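Local coordinates for protein glycerophosphoryl diester phosphodiesterase (Agrobacterium tumefaciens str. C58, PDB 3KS5) that belongs to the glycerophosphoryl diester phosphodiesterase family, an enzyme family of the TIM-barrel clan, and holds an iron ion in a carboxylate-rich site, at residues E35-P40 with E105-V110. Numbering follows the deposited sequence.
Sequences EFDLHP and EIKPGV. With FE (Fe (III) ion), chain C; ACT (acetate ion), chain D.
Three carboxylates from two parallel strands converge on one iron(III) ion: Glu35 OE2 and Glu105 OE1 each lie 2.4 Å from the iron, and Asp37 OD1 lies 2.2 Å from it. Shared coordination is what lets acidic oxygens crowd together, Asp37 OD1 standing 3.3 Å from Glu105 OE1 with no hydrogen bond between them. Asp37 and Glu105 point the same way, side by side, yet their carboxylate planes are turned 69° apart. Glu105 reaches the metal extended, its CG anti to the backbone N (chi1 -170°), whereas Glu35 bends at chi2. A water is also an iron ligand. Lys107, bent at chi2, crosses Asp37 with CE 3.4 Å from Asp37 OD1 and forms a salt bridge from NZ to Glu105 OE2 (2.8 Å), approaching above the carboxylate plane; the same NZ donates to an acetate oxygen, the acetate also being hydrogen-bonded to Arg9. In the backbone between the strands, Glu105 N donates to Phe36 O at 2.8 Å. Further along, Lys107 CB packs obliquely against His39, whose ring nitrogens are hydrogen-bonded to Tyr115 and His50. In this TIM-barrel-type sheet, Leu38 and Ile106 face helix 118-128, while strands 33-40 and 101-106 continue the sheet toward 4-8 and 135-139, respectively.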
loop_
_atom_site.group_PDB
_atom_site.type_symbol
_atom_site.label_atom_id
_atom_site.label_comp_id
_atom_site.label_asym_id
_atom_site.label_seq_id
_atom_site.Cartn_x
_atom_site.Cartn_y
_atom_site.Cartn_z
ATOM N N GLU A 35 -4.947 0.965 0.756
ATOM C CA GLU A 35 -3.536 1.015 0.405
ATOM C C GLU A 35 -3.259 2.134 -0.531
ATOM O O GLU A 35 -4.031 2.378 -1.463
ATOM C CB GLU A 35 -3.099 -0.292 -0.244
ATOM C CG GLU A 35 -1.552 -0.501 -0.300
ATOM C CD GLU A 35 -0.840 0.111 -1.495
ATOM O OE1 GLU A 35 -1.500 0.564 -2.481
ATOM O OE2 GLU A 35 0.411 0.145 -1.430
ATOM N N PHE A 36 -2.134 2.794 -0.326
ATOM C CA PHE A 36 -1.754 3.908 -1.154
ATOM C C PHE A 36 -0.260 4.199 -1.031
ATOM O O PHE A 36 0.392 3.743 -0.102
ATOM C CB PHE A 36 -2.561 5.157 -0.775
ATOM C CG PHE A 36 -2.432 5.545 0.682
ATOM C CD1 PHE A 36 -3.235 4.947 1.644
ATOM C CD2 PHE A 36 -1.542 6.531 1.075
ATOM C CE1 PHE A 36 -3.096 5.277 2.993
ATOM C CE2 PHE A 36 -1.408 6.878 2.423
ATOM C CZ PHE A 36 -2.185 6.252 3.378
ATOM N N ASP A 37 0.230 5.024 -1.949
ATOM C CA ASP A 37 1.634 5.359 -2.106
ATOM C C ASP A 37 1.746 6.858 -1.936
ATOM O O ASP A 37 0.787 7.559 -2.235
ATOM C CB ASP A 37 2.070 4.930 -3.516
ATOM C CG ASP A 37 1.596 3.508 -3.878
ATOM O OD1 ASP A 37 2.190 2.533 -3.390
ATOM O OD2 ASP A 37 0.614 3.339 -4.656
ATOM N N LEU A 38 2.894 7.351 -1.439
ATOM C CA LEU A 38 3.126 8.793 -1.252
ATOM C C LEU A 38 4.448 9.255 -1.817
ATOM O O LEU A 38 5.414 8.494 -1.818
ATOM C CB LEU A 38 3.079 9.176 0.247
ATOM C CG LEU A 38 1.788 8.850 1.012
ATOM C CD1 LEU A 38 2.020 8.887 2.562
ATOM C CD2 LEU A 38 0.594 9.780 0.553
ATOM N N HIS A 39 4.480 10.503 -2.290
ATOM C CA HIS A 39 5.678 11.165 -2.823
ATOM C C HIS A 39 5.640 12.607 -2.385
ATOM O O HIS A 39 4.556 13.154 -2.233
ATOM C CB HIS A 39 5.722 11.147 -4.363
ATOM C CG HIS A 39 5.607 9.785 -4.930
ATOM N ND1 HIS A 39 6.703 9.035 -5.289
ATOM C CD2 HIS A 39 4.527 8.992 -5.101
ATOM C CE1 HIS A 39 6.295 7.840 -5.676
ATOM N NE2 HIS A 39 4.977 7.794 -5.584
ATOM N N PRO A 40 6.811 13.227 -2.165
ATOM C CA PRO A 40 6.855 14.645 -1.839
ATOM C C PRO A 40 6.874 15.526 -3.081
ATOM O O PRO A 40 7.350 15.084 -4.122
ATOM C CB PRO A 40 8.211 14.796 -1.139
ATOM C CG PRO A 40 9.080 13.803 -1.817
ATOM C CD PRO A 40 8.163 12.629 -2.160
ATOM N N GLU A 105 2.459 3.071 1.592
ATOM C CA GLU A 105 3.740 2.606 1.019
ATOM C C GLU A 105 4.727 3.739 0.783
ATOM O O GLU A 105 4.389 4.758 0.147
ATOM C CB GLU A 105 3.588 1.837 -0.294
ATOM C CG GLU A 105 4.922 1.168 -0.712
ATOM C CD GLU A 105 4.846 0.313 -1.949
ATOM O OE1 GLU A 105 3.754 -0.144 -2.333
ATOM O OE2 GLU A 105 5.913 0.040 -2.514
ATOM N N ILE A 106 5.951 3.548 1.289
ATOM C CA ILE A 106 7.049 4.485 1.080
ATOM C C ILE A 106 7.768 4.024 -0.205
ATOM O O ILE A 106 8.473 3.007 -0.217
ATOM C CB ILE A 106 8.010 4.560 2.298
ATOM C CG1 ILE A 106 7.250 4.794 3.615
ATOM C CG2 ILE A 106 8.988 5.714 2.153
ATOM C CD1 ILE A 106 6.428 6.108 3.644
ATOM N N LYS A 107 7.528 4.754 -1.291
ATOM C CA LYS A 107 8.075 4.446 -2.613
ATOM C C LYS A 107 9.295 5.314 -2.834
ATOM O O LYS A 107 9.348 6.445 -2.339
ATOM C CB LYS A 107 7.065 4.786 -3.733
ATOM C CG LYS A 107 5.892 3.833 -3.959
ATOM C CD LYS A 107 6.302 2.540 -4.597
ATOM C CE LYS A 107 5.092 1.713 -5.046
ATOM N NZ LYS A 107 5.376 0.254 -5.230
ATOM N N PRO A 108 10.271 4.823 -3.602
ATOM C CA PRO A 108 11.413 5.643 -3.953
ATOM C C PRO A 108 11.098 6.585 -5.112
ATOM O O PRO A 108 10.019 6.507 -5.727
ATOM C CB PRO A 108 12.473 4.606 -4.362
ATOM C CG PRO A 108 11.715 3.474 -4.868
ATOM C CD PRO A 108 10.380 3.461 -4.164
ATOM N N GLY A 109 12.051 7.446 -5.424
ATOM C CA GLY A 109 11.923 8.358 -6.545
ATOM C C GLY A 109 12.188 7.719 -7.897
ATOM O O GLY A 109 12.295 6.498 -8.021
ATOM N N VAL A 110 12.296 8.570 -8.915
ATOM C CA VAL A 110 12.514 8.132 -10.309
ATOM C C VAL A 110 13.826 7.361 -10.478
ATOM O O VAL A 110 13.881 6.361 -11.197
ATOM C CB VAL A 110 12.484 9.332 -11.275
ATOM C CG1 VAL A 110 13.078 8.958 -12.630
ATOM C CG2 VAL A 110 11.075 9.816 -11.425
HETATM FE FE FE C . 1.716 0.342 -3.424
HETATM C C ACT D . 2.527 -1.616 -6.099
HETATM O O ACT D . 1.390 -1.722 -6.623
HETATM O OXT ACT D . 2.876 -0.473 -5.672
HETATM C CH3 ACT D . 3.379 -2.862 -6.047
HETATM O O HOH W 1 -0.280 1.106 -4.630
#